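Local coordinates for protein abietadiene synthase, chloroplastic (Abies grandis, PDB 3S9V) that is a chloroplast enzyme of the mostly helical plant terpene synthase family, with a terpene synthase N-terminal domain and a metal-binding domain, at residues A[428-432]-A[512-516]; A[478-482]-A[779-783]. The contacts are given in a common frame with arbitrary orientation. Residues are numbered along the deposited sequence.

Contact 1: A[428-432]-A[512-516]; sequences SMPRL and ASFIF
At the apolar centre of this helix-end packing in a mostly helical terpene synthase, the proline-led start of helix 430-440 meets the end of helix 504-514, which lies in the metal-binding domain. Met429 (all three chi angles m) sends CE to 3.9 Å from CD2 of Phe514, meeting that ring obliquely, while Pro430 CD lies 3.8 Å from Phe514 CB and Pro430 CB 4.0 Å from Phe516 CE2. Both phenylalanines have chi1 p; the CA-to-CB bond of Phe516 points toward 428-432, that of Phe514 sideways, and the Phe514 ring then leads away.

The backbones match Pro430 with Phe514 (CA to CA 5.4 Å) and Arg431 with Ser513 (5.1 Å). Ser428 and Met429 are extended, Met429 at the N-cap position. In 512-516 the conformation is helical at Ala512 and has left the helix by Ile515.

Further out, Arg431 N donates to Ser513 O over 3.1 Å at an N-H...O angle of 168°. An amide of a first helical turn, which has no acceptor in its own helix, thus meets a carbonyl in the last turn of the other. Ser513 OG, 3.6 Å from Met429 CB, bonds instead to Ser510 O.

At the polar edge Arg431 folds back (chi1 m, chi2 m, chi3 p), passing CG 3.5 Å from Ala512 O, and lays its guanidinium flat on Phe516: centres 3.8 Å apart, planes at 13°, CZ 15° off the ring normal. The charge of a buried arginine is met chiefly by an aromatic face, a cation-pi stack, with a weak NH2 hydrogen bond to Gly284 O beside it.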
loop_
_atom_site.group_PDB
_atom_site.type_symbol
_atom_site.label_atom_id
_atom_site.label_comp_id
_atom_site.label_asym_id
_atom_site.label_seq_id
_atom_site.Cartn_x
_atom_site.Cartn_y
_atom_site.Cartn_z
ATOM N N SER A 428 -7.369 2.366 7.662
ATOM C CA SER A 428 -6.533 3.360 7.018
ATOM C C SER A 428 -7.309 4.318 6.106
ATOM O O SER A 428 -7.793 3.923 5.044
ATOM C CB SER A 428 -5.436 2.653 6.223
ATOM O OG SER A 428 -4.572 3.594 5.608
ATOM N N MET A 429 -7.421 5.576 6.528
ATOM C CA MET A 429 -8.117 6.590 5.738
ATOM C C MET A 429 -7.086 7.218 4.796
ATOM O O MET A 429 -5.951 7.477 5.193
ATOM C CB MET A 429 -8.723 7.665 6.651
ATOM C CG MET A 429 -9.440 7.125 7.900
ATOM S SD MET A 429 -10.702 5.871 7.562
ATOM C CE MET A 429 -11.699 6.758 6.357
ATOM N N PRO A 430 -7.472 7.475 3.538
ATOM C CA PRO A 430 -6.601 8.065 2.514
ATOM C C PRO A 430 -5.666 9.205 2.938
ATOM O O PRO A 430 -4.459 9.147 2.671
ATOM C CB PRO A 430 -7.590 8.500 1.434
ATOM C CG PRO A 430 -8.647 7.450 1.523
ATOM C CD PRO A 430 -8.844 7.309 3.023
ATOM N N ARG A 431 -6.198 10.238 3.585
ATOM C CA ARG A 431 -5.346 11.354 3.995
ATOM C C ARG A 431 -4.314 10.938 5.040
ATOM O O ARG A 431 -3.151 11.341 4.969
ATOM C CB ARG A 431 -6.185 12.516 4.534
ATOM C CG ARG A 431 -7.033 13.228 3.485
ATOM C CD ARG A 431 -6.189 14.064 2.519
ATOM N NE ARG A 431 -5.656 13.269 1.419
ATOM C CZ ARG A 431 -4.853 13.744 0.472
ATOM N NH1 ARG A 431 -4.476 15.020 0.483
ATOM N NH2 ARG A 431 -4.447 12.947 -0.504
ATOM N N LEU A 432 -4.730 10.128 6.009
ATOM C CA LEU A 432 -3.806 9.686 7.049
ATOM C C LEU A 432 -2.695 8.796 6.480
ATOM O O LEU A 432 -1.531 8.915 6.885
ATOM C CB LEU A 432 -4.573 8.958 8.155
ATOM C CG LEU A 432 -5.585 9.862 8.870
ATOM C CD1 LEU A 432 -6.339 9.082 9.942
ATOM C CD2 LEU A 432 -4.839 11.040 9.491
ATOM N N ALA A 512 -13.545 14.555 5.419
ATOM C CA ALA A 512 -12.332 15.221 4.968
ATOM C C ALA A 512 -11.185 14.229 4.814
ATOM O O ALA A 512 -10.311 14.402 3.980
ATOM C CB ALA A 512 -11.943 16.326 5.956
ATOM N N SER A 513 -11.198 13.181 5.621
ATOM C CA SER A 513 -10.146 12.184 5.570
ATOM C C SER A 513 -10.227 11.250 4.358
ATOM O O SER A 513 -9.210 10.656 3.979
ATOM C CB SER A 513 -10.158 11.344 6.847
ATOM O OG SER A 513 -11.159 10.338 6.777
ATOM N N PHE A 514 -11.407 11.106 3.749
ATOM C CA PHE A 514 -11.526 10.212 2.596
ATOM C C PHE A 514 -12.025 10.813 1.283
ATOM O O PHE A 514 -11.540 10.426 0.224
ATOM C CB PHE A 514 -12.328 8.943 2.965
ATOM C CG PHE A 514 -13.773 9.192 3.325
ATOM C CD1 PHE A 514 -14.742 9.329 2.332
ATOM C CD2 PHE A 514 -14.169 9.259 4.659
ATOM C CE1 PHE A 514 -16.094 9.527 2.661
ATOM C CE2 PHE A 514 -15.512 9.455 5.004
ATOM C CZ PHE A 514 -16.476 9.591 4.001
ATOM N N ILE A 515 -12.987 11.732 1.324
ATOM C CA ILE A 515 -13.456 12.379 0.085
ATOM C C ILE A 515 -12.963 13.813 0.161
ATOM O O ILE A 515 -13.732 14.767 0.248
ATOM C CB ILE A 515 -15.005 12.367 -0.070
ATOM C CG1 ILE A 515 -15.683 12.864 1.210
ATOM C CG2 ILE A 515 -15.471 10.971 -0.441
ATOM C CD1 ILE A 515 -17.170 13.167 1.035
ATOM N N PHE A 516 -11.645 13.924 0.119
ATOM C CA PHE A 516 -10.903 15.167 0.229
ATOM C C PHE A 516 -10.831 16.100 -0.982
ATOM O O PHE A 516 -10.587 17.291 -0.813
ATOM C CB PHE A 516 -9.487 14.810 0.647
ATOM C CG PHE A 516 -8.811 13.861 -0.306
ATOM C CD1 PHE A 516 -8.067 14.339 -1.373
ATOM C CD2 PHE A 516 -8.955 12.482 -0.153
ATOM C CE1 PHE A 516 -7.477 13.463 -2.275
ATOM C CE2 PHE A 516 -8.370 11.598 -1.052
ATOM C CZ PHE A 516 -7.630 12.090 -2.114
#

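Contact 2: A[478-482]-A[779-783]; sequences HQTEL and CLFQP
Leu780, Gln479 and Leu482 bury the most surface where the end of helix 768-781 meets the long helix 461-491. The nearest CA atoms are those of Gln479 and Leu780, 6.4 Å apart.

Leu780 (chi1 m, chi2 t) reaches between two residues one helical turn apart: its CD2 lies 4.0 Å from His478 CB, and its CD1 lies 4.3 Å from Leu482 CD2. That turn is regular alpha helix, with Leu482 N bonded to His478 O at 3.0 Å. Leu482 (chi1 t, chi2 p) points its CA-to-CB bond toward the partner and also brings CD2 to 4.1 Å from CZ of Phe781, an oblique approach to the ring. The Phe781 CA-to-CB bond points away, but the m rotamer about chi1 swings the ring back to the helix.

Such all-helical packing is the rule in a terpene synthase fold; here 779-783 holds the last turn of helix 768-781, with a wider pi-type turn at 779-781, and the extended chain that follows through Gln782 and Pro783. A carbonyl at such an end can accept from a side chain, and Gln479 supplies the donor. Its side chain (m, t, chi3 -47°) starts sideways and stretches across so that NE2 gives a hydrogen bond to Leu780 O, 3.0 Å long with a bent N-H...O angle of 132°. The same NE2 sits at the edge of the Phe781 ring, 4.3 Å from its CD1.

His478 (chi1 m) directs NE2 elsewhere, to Phe516 O. Close by, Gln475 of the same long helix gives a similar amide-to-carbonyl bond from its NE2 to Gln782 O.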
loop_
_atom_site.group_PDB
_atom_site.type_symbol
_atom_site.label_atom_id
_atom_site.label_comp_id
_atom_site.label_asym_id
_atom_site.label_seq_id
_atom_site.Cartn_x
_atom_site.Cartn_y
_atom_site.Cartn_z
ATOM N N HIS A 478 -9.575 22.666 3.114
ATOM C CA HIS A 478 -10.319 22.022 4.198
ATOM C C HIS A 478 -10.443 22.905 5.438
ATOM O O HIS A 478 -11.459 22.865 6.127
ATOM C CB HIS A 478 -9.661 20.682 4.581
ATOM C CG HIS A 478 -9.907 19.578 3.594
ATOM N ND1 HIS A 478 -9.327 18.334 3.708
ATOM C CD2 HIS A 478 -10.682 19.528 2.483
ATOM C CE1 HIS A 478 -9.732 17.567 2.711
ATOM N NE2 HIS A 478 -10.555 18.267 1.953
ATOM N N GLN A 479 -9.412 23.695 5.725
ATOM C CA GLN A 479 -9.429 24.592 6.878
ATOM C C GLN A 479 -10.465 25.689 6.679
ATOM O O GLN A 479 -11.063 26.173 7.639
ATOM C CB GLN A 479 -8.051 25.210 7.085
ATOM C CG GLN A 479 -6.993 24.171 7.363
ATOM C CD GLN A 479 -5.613 24.755 7.440
ATOM O OE1 GLN A 479 -5.219 25.550 6.591
ATOM N NE2 GLN A 479 -4.855 24.354 8.455
ATOM N N THR A 480 -10.670 26.081 5.429
ATOM C CA THR A 480 -11.657 27.100 5.100
ATOM C C THR A 480 -13.037 26.496 5.350
ATOM O O THR A 480 -13.830 27.033 6.126
ATOM C CB THR A 480 -11.553 27.512 3.619
ATOM O OG1 THR A 480 -10.286 28.138 3.388
ATOM C CG2 THR A 480 -12.666 28.474 3.246
ATOM N N GLU A 481 -13.310 25.371 4.692
ATOM C CA GLU A 481 -14.591 24.685 4.838
ATOM C C GLU A 481 -14.965 24.480 6.305
ATOM O O GLU A 481 -16.128 24.652 6.701
ATOM C CB GLU A 481 -14.544 23.327 4.137
ATOM C CG GLU A 481 -14.346 23.417 2.627
ATOM C CD GLU A 481 -14.309 22.053 1.941
ATOM O OE1 GLU A 481 -14.157 22.018 0.701
ATOM O OE2 GLU A 481 -14.431 21.019 2.633
ATOM N N LEU A 482 -13.973 24.109 7.106
ATOM C CA LEU A 482 -14.187 23.869 8.524
ATOM C C LEU A 482 -14.718 25.125 9.205
ATOM O O LEU A 482 -15.622 25.058 10.043
ATOM C CB LEU A 482 -12.884 23.428 9.189
ATOM C CG LEU A 482 -13.003 23.154 10.686
ATOM C CD1 LEU A 482 -14.029 22.059 10.907
ATOM C CD2 LEU A 482 -11.654 22.759 11.261
ATOM N N CYS A 779 -4.585 15.566 9.764
ATOM C CA CYS A 779 -5.366 15.748 8.556
ATOM C C CYS A 779 -5.754 17.187 8.265
ATOM O O CYS A 779 -5.725 17.622 7.111
ATOM C CB CYS A 779 -6.632 14.879 8.633
ATOM S SG CYS A 779 -7.746 14.990 7.214
ATOM N N LEU A 780 -6.094 17.938 9.306
ATOM C CA LEU A 780 -6.551 19.309 9.102
ATOM C C LEU A 780 -5.653 20.474 9.506
ATOM O O LEU A 780 -5.794 21.563 8.958
ATOM C CB LEU A 780 -7.910 19.497 9.789
ATOM C CG LEU A 780 -9.037 18.510 9.476
ATOM C CD1 LEU A 780 -10.249 18.853 10.332
ATOM C CD2 LEU A 780 -9.394 18.565 8.006
ATOM N N PHE A 781 -4.738 20.273 10.447
ATOM C CA PHE A 781 -3.920 21.397 10.887
ATOM C C PHE A 781 -2.434 21.395 10.550
ATOM O O PHE A 781 -1.950 22.306 9.881
ATOM C CB PHE A 781 -4.125 21.599 12.390
ATOM C CG PHE A 781 -5.569 21.772 12.772
ATOM C CD1 PHE A 781 -6.368 22.703 12.107
ATOM C CD2 PHE A 781 -6.140 20.989 13.766
ATOM C CE1 PHE A 781 -7.718 22.848 12.425
ATOM C CE2 PHE A 781 -7.488 21.128 14.092
ATOM C CZ PHE A 781 -8.280 22.060 13.417
ATOM N N GLN A 782 -1.712 20.384 11.017
ATOM C CA GLN A 782 -0.282 20.275 10.762
ATOM C C GLN A 782 -0.034 19.994 9.270
ATOM O O GLN A 782 -0.456 18.959 8.752
ATOM C CB GLN A 782 0.291 19.135 11.607
ATOM C CG GLN A 782 1.777 19.225 11.880
ATOM C CD GLN A 782 2.069 19.497 13.343
ATOM O OE1 GLN A 782 1.711 18.704 14.216
ATOM N NE2 GLN A 782 2.718 20.625 13.620
ATOM N N PRO A 783 0.629 20.921 8.556
ATOM C CA PRO A 783 0.878 20.663 7.133
ATOM C C PRO A 783 2.109 19.768 6.981
ATOM O O PRO A 783 2.877 19.602 7.932
ATOM C CB PRO A 783 1.115 22.062 6.555
ATOM C CG PRO A 783 0.465 22.976 7.548
ATOM C CD PRO A 783 0.851 22.340 8.857
#

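Overall arrangement
The two contacts lie about 12 Å apart, centre to centre, and illustrate how distant parts of a chain share one helical junction: their segments alternate in sequence, and helices 461-491 and 504-514 follow one another. His478 is the main joint. Its NE2 is 2.9 Å from Phe516 O, a probable hydrogen bond, and its CE1 is 3.5 Å from Ala512 O. Packing continues from contact 1 to contact 2 through Ala512 CB and Leu780 CD2 (4.0 Å) and through Arg431 CB and Cys779 SG (also 4.0 Å). Contact 1 is the more central, about 14 Å from the chain centre against about 24 Å for contact 2.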